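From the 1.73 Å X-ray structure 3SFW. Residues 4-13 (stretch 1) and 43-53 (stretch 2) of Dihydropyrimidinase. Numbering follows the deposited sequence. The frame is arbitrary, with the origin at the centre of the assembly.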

# COMPACT_ATOMS: atom_id res chain seq x y z
N TRP A 4 49.22 -19.28 -5.85
CA TRP A 4 48.42 -20.35 -5.26
C TRP A 4 48.03 -19.90 -3.87
O TRP A 4 48.86 -19.86 -2.95
N ILE A 5 46.78 -19.41 -3.73
CA ILE A 5 46.31 -18.91 -2.47
C ILE A 5 45.72 -20.07 -1.67
O ILE A 5 44.66 -20.65 -2.06
N ARG A 6 46.38 -20.40 -0.56
CA ARG A 6 46.07 -21.65 0.19
C ARG A 6 45.48 -21.43 1.58
O ARG A 6 45.81 -20.46 2.28
N ASN A 7 44.58 -22.33 1.97
CA ASN A 7 44.14 -22.42 3.36
C ASN A 7 43.12 -21.37 3.77
O ASN A 7 42.89 -21.19 4.96
N GLY A 8 42.53 -20.68 2.80
CA GLY A 8 41.53 -19.64 3.08
C GLY A 8 40.10 -20.18 2.88
O GLY A 8 39.92 -21.34 2.46
N THR A 9 39.12 -19.35 3.25
CA THR A 9 37.68 -19.65 3.04
C THR A 9 37.12 -18.70 1.98
O THR A 9 37.13 -17.49 2.17
N VAL A 10 36.77 -19.27 0.83
CA VAL A 10 36.14 -18.50 -0.27
C VAL A 10 34.67 -18.21 0.06
O VAL A 10 33.94 -19.11 0.43
N VAL A 11 34.26 -16.95 -0.07
CA VAL A 11 32.85 -16.59 0.12
C VAL A 11 32.48 -15.79 -1.08
O VAL A 11 33.18 -14.82 -1.43
N THR A 12 31.44 -16.20 -1.78
CA THR A 12 30.96 -15.42 -2.92
C THR A 12 29.48 -15.12 -2.66
O THR A 12 29.00 -15.25 -1.52
N ALA A 13 28.77 -14.65 -3.68
CA ALA A 13 27.37 -14.29 -3.45
C ALA A 13 26.52 -15.52 -3.18
O ALA A 13 25.43 -15.39 -2.62
N ILE A 43 50.60 -18.19 -1.41
CA ILE A 43 50.09 -17.12 -0.56
C ILE A 43 49.28 -17.78 0.55
O ILE A 43 48.27 -18.49 0.29
N ASP A 44 49.69 -17.56 1.78
CA ASP A 44 49.03 -18.17 2.93
C ASP A 44 47.80 -17.36 3.40
O ASP A 44 47.94 -16.24 3.91
N ALA A 45 46.59 -17.91 3.20
CA ALA A 45 45.35 -17.23 3.59
C ALA A 45 44.68 -17.85 4.81
O ALA A 45 43.50 -17.63 5.06
N THR A 46 45.47 -18.53 5.65
CA THR A 46 44.96 -19.05 6.92
C THR A 46 44.28 -17.96 7.73
O THR A 46 44.86 -16.88 7.96
N GLY A 47 43.06 -18.24 8.19
CA GLY A 47 42.31 -17.31 9.04
C GLY A 47 41.64 -16.16 8.26
O GLY A 47 41.02 -15.28 8.86
N TYR A 48 41.76 -16.18 6.95
CA TYR A 48 41.11 -15.12 6.13
C TYR A 48 39.93 -15.67 5.35
O TYR A 48 39.94 -16.85 4.91
N TYR A 49 39.00 -14.78 5.03
CA TYR A 49 38.13 -14.94 3.89
C TYR A 49 38.81 -14.46 2.57
O TYR A 49 39.54 -13.47 2.56
N LEU A 50 38.56 -15.18 1.48
CA LEU A 50 38.84 -14.67 0.13
C LEU A 50 37.51 -14.13 -0.39
O LEU A 50 36.57 -14.91 -0.61
N LEU A 51 37.46 -12.83 -0.62
CA LEU A 51 36.24 -12.15 -1.14
C LEU A 51 36.47 -11.71 -2.56
O LEU A 51 37.58 -11.28 -2.88
N PRO A 52 35.44 -11.74 -3.41
CA PRO A 52 35.57 -11.00 -4.68
C PRO A 52 35.81 -9.53 -4.37
O PRO A 52 35.17 -8.98 -3.46
N GLY A 53 36.70 -8.89 -5.11
CA GLY A 53 37.02 -7.48 -4.79
C GLY A 53 35.74 -6.69 -4.85
O GLY A 53 34.93 -6.89 -5.76

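Two parallel ladders, separated by loops that shift the register by two residues, fix which side chains can meet. In the first, Ile43 N donates to Trp4 O (2.9 Å) and Arg6 N to Ile43 O (2.8 Å); in the second, Leu50 N donates to Thr9 O (2.8 Å) and Val11 N to Leu50 O (3.1 Å). Residues paired across a sheet send their side chains to the same face, so Ile5, Ile43, Val10 and Leu50 share one face, while Arg6, Asp44, Thr9 and Tyr49 share the other.

Leu50 has the largest area covered by the opposing stretch, 101 Å². With chi1 m and chi2 p, its CD2 spans both ladders, 3.8 Å from Ile5 CG2 and 4.0 Å from Val10 CG2, whose chi1 is t, while CD1 lies 3.7 Å from Gly8 CA. A CB on Gly8 would point toward the second stretch and clash with Leu50 CD1 and Ala45 CB, so the bare backbone makes room for the leucine where the register slips.

Ile43 and Ile5 come next, at 74 and 72 Å². Ile43 is m, m and Ile5 is m, t; Ile5 CG1 rests 4.2 Å from Ile43 CB, and Ile5 CG2 also reaches Ala45 CB at 3.7 Å. Ile5 thus links its bridge partner to Leu50 across the register shift, keeping the buried face continuous.

On the other face, Tyr49, chi1 m, has the carbonyl of Thr9 at its ring edge, and its CD1 lies 4.0 Å from Thr9 CB. Further along, Val11, in the t rotamer, points toward the second stretch, with its CG2 3.5 Å from Tyr49 CD1 and its CB 4.0 Å from Leu51 CD2; although Leu51 starts away, the end of its m, t side chain comes nearer. Pro52 CD lies 3.2 Å from Val11 O.

Polar groups manage the loops. Thr46 OG1 donates to Asp44 OD1 (2.6 Å), as does Thr46 N to the same OD1 (3.0 Å), bracing the entry to the type II turn from Ala45 to Tyr48. Asn7, chi1 m, points toward this corner and brings its CB 3.5 Å from Thr46 OG1. Water 1 donates to Asn7 O (2.6 Å) and accepts from Gly47 N (2.9 Å); water 2 accepts from Thr9 OG1 (2.7 Å) and donates to Tyr48 O (2.8 Å). Each water therefore bridges the two stretches beside the turn.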

# COMPACT_ATOMS: atom_id res chain seq x y z
CB TRP A 4 49.28 -21.62 -5.18
CG TRP A 4 48.59 -22.90 -4.82
CD1 TRP A 4 47.24 -23.16 -4.81
CD2 TRP A 4 49.24 -24.13 -4.47
NE1 TRP A 4 47.02 -24.48 -4.43
CE2 TRP A 4 48.23 -25.08 -4.21
CE3 TRP A 4 50.58 -24.51 -4.37
CZ2 TRP A 4 48.53 -26.42 -3.87
CZ3 TRP A 4 50.88 -25.82 -4.00
CH2 TRP A 4 49.86 -26.76 -3.75
CB ILE A 5 45.23 -17.81 -2.64
CG1 ILE A 5 45.67 -16.74 -3.66
CG2 ILE A 5 44.85 -17.21 -1.32
CD1 ILE A 5 44.53 -15.68 -3.98
CB ARG A 6 47.33 -22.51 0.34
CG ARG A 6 48.03 -22.83 -0.99
CD ARG A 6 48.99 -23.98 -0.78
NE ARG A 6 48.24 -25.20 -0.51
CZ ARG A 6 48.79 -26.38 -0.26
NH1 ARG A 6 50.11 -26.49 -0.22
NH2 ARG A 6 48.03 -27.45 -0.04
CB ASN A 7 45.33 -22.34 4.33
CG ASN A 7 46.43 -23.33 4.00
OD1 ASN A 7 46.15 -24.48 3.65
ND2 ASN A 7 47.71 -22.88 4.11
CB THR A 9 36.94 -19.49 4.32
OG1 THR A 9 37.54 -20.33 5.31
CG2 THR A 9 35.43 -19.89 4.17
CB VAL A 10 36.22 -19.30 -1.60
CG1 VAL A 10 35.54 -18.51 -2.81
CG2 VAL A 10 37.70 -19.63 -1.90
CB VAL A 11 32.65 -15.67 1.35
CG1 VAL A 11 31.14 -15.32 1.49
CG2 VAL A 11 33.18 -16.33 2.60
CB THR A 12 31.10 -16.16 -4.24
OG1 THR A 12 30.22 -17.29 -4.23
CG2 THR A 12 32.58 -16.63 -4.51
CB ALA A 13 26.79 -13.46 -4.60
CB ILE A 43 49.11 -16.18 -1.35
CG1 ILE A 43 49.72 -15.69 -2.68
CG2 ILE A 43 48.66 -15.00 -0.50
CD1 ILE A 43 51.10 -15.19 -2.59
CB ASP A 44 50.06 -18.33 4.06
CG ASP A 44 49.49 -19.01 5.28
OD1 ASP A 44 48.31 -19.40 5.28
OD2 ASP A 44 50.24 -19.17 6.27
CB ALA A 45 44.36 -17.18 2.39
CB THR A 46 46.13 -19.69 7.79
OG1 THR A 46 46.80 -20.69 7.03
CG2 THR A 46 45.57 -20.35 9.05
CB TYR A 48 42.11 -14.50 5.13
CG TYR A 48 43.38 -13.91 5.74
CD1 TYR A 48 43.41 -13.42 7.06
CD2 TYR A 48 44.56 -13.90 5.01
CE1 TYR A 48 44.62 -12.88 7.59
CE2 TYR A 48 45.72 -13.37 5.52
CZ TYR A 48 45.75 -12.87 6.80
OH TYR A 48 46.94 -12.31 7.25
CB TYR A 49 36.87 -14.09 4.06
CG TYR A 49 35.93 -14.57 5.12
CD1 TYR A 49 35.50 -15.90 5.16
CD2 TYR A 49 35.47 -13.69 6.11
CE1 TYR A 49 34.63 -16.33 6.15
CE2 TYR A 49 34.59 -14.11 7.11
CZ TYR A 49 34.24 -15.44 7.16
OH TYR A 49 33.34 -15.83 8.11
CB LEU A 50 39.30 -15.79 -0.81
CG LEU A 50 40.70 -16.38 -0.63
CD1 LEU A 50 40.90 -16.93 0.69
CD2 LEU A 50 41.07 -17.41 -1.72
CB LEU A 51 35.93 -10.92 -0.30
CG LEU A 51 35.81 -11.18 1.21
CD1 LEU A 51 35.58 -9.88 1.98
CD2 LEU A 51 34.66 -12.16 1.47
CB PRO A 52 34.19 -11.19 -5.37
CG PRO A 52 33.59 -12.43 -4.69
CD PRO A 52 34.08 -12.28 -3.23
O HOH W 1 41.68 -20.65 7.21
O HOH W 2 39.66 -19.18 6.46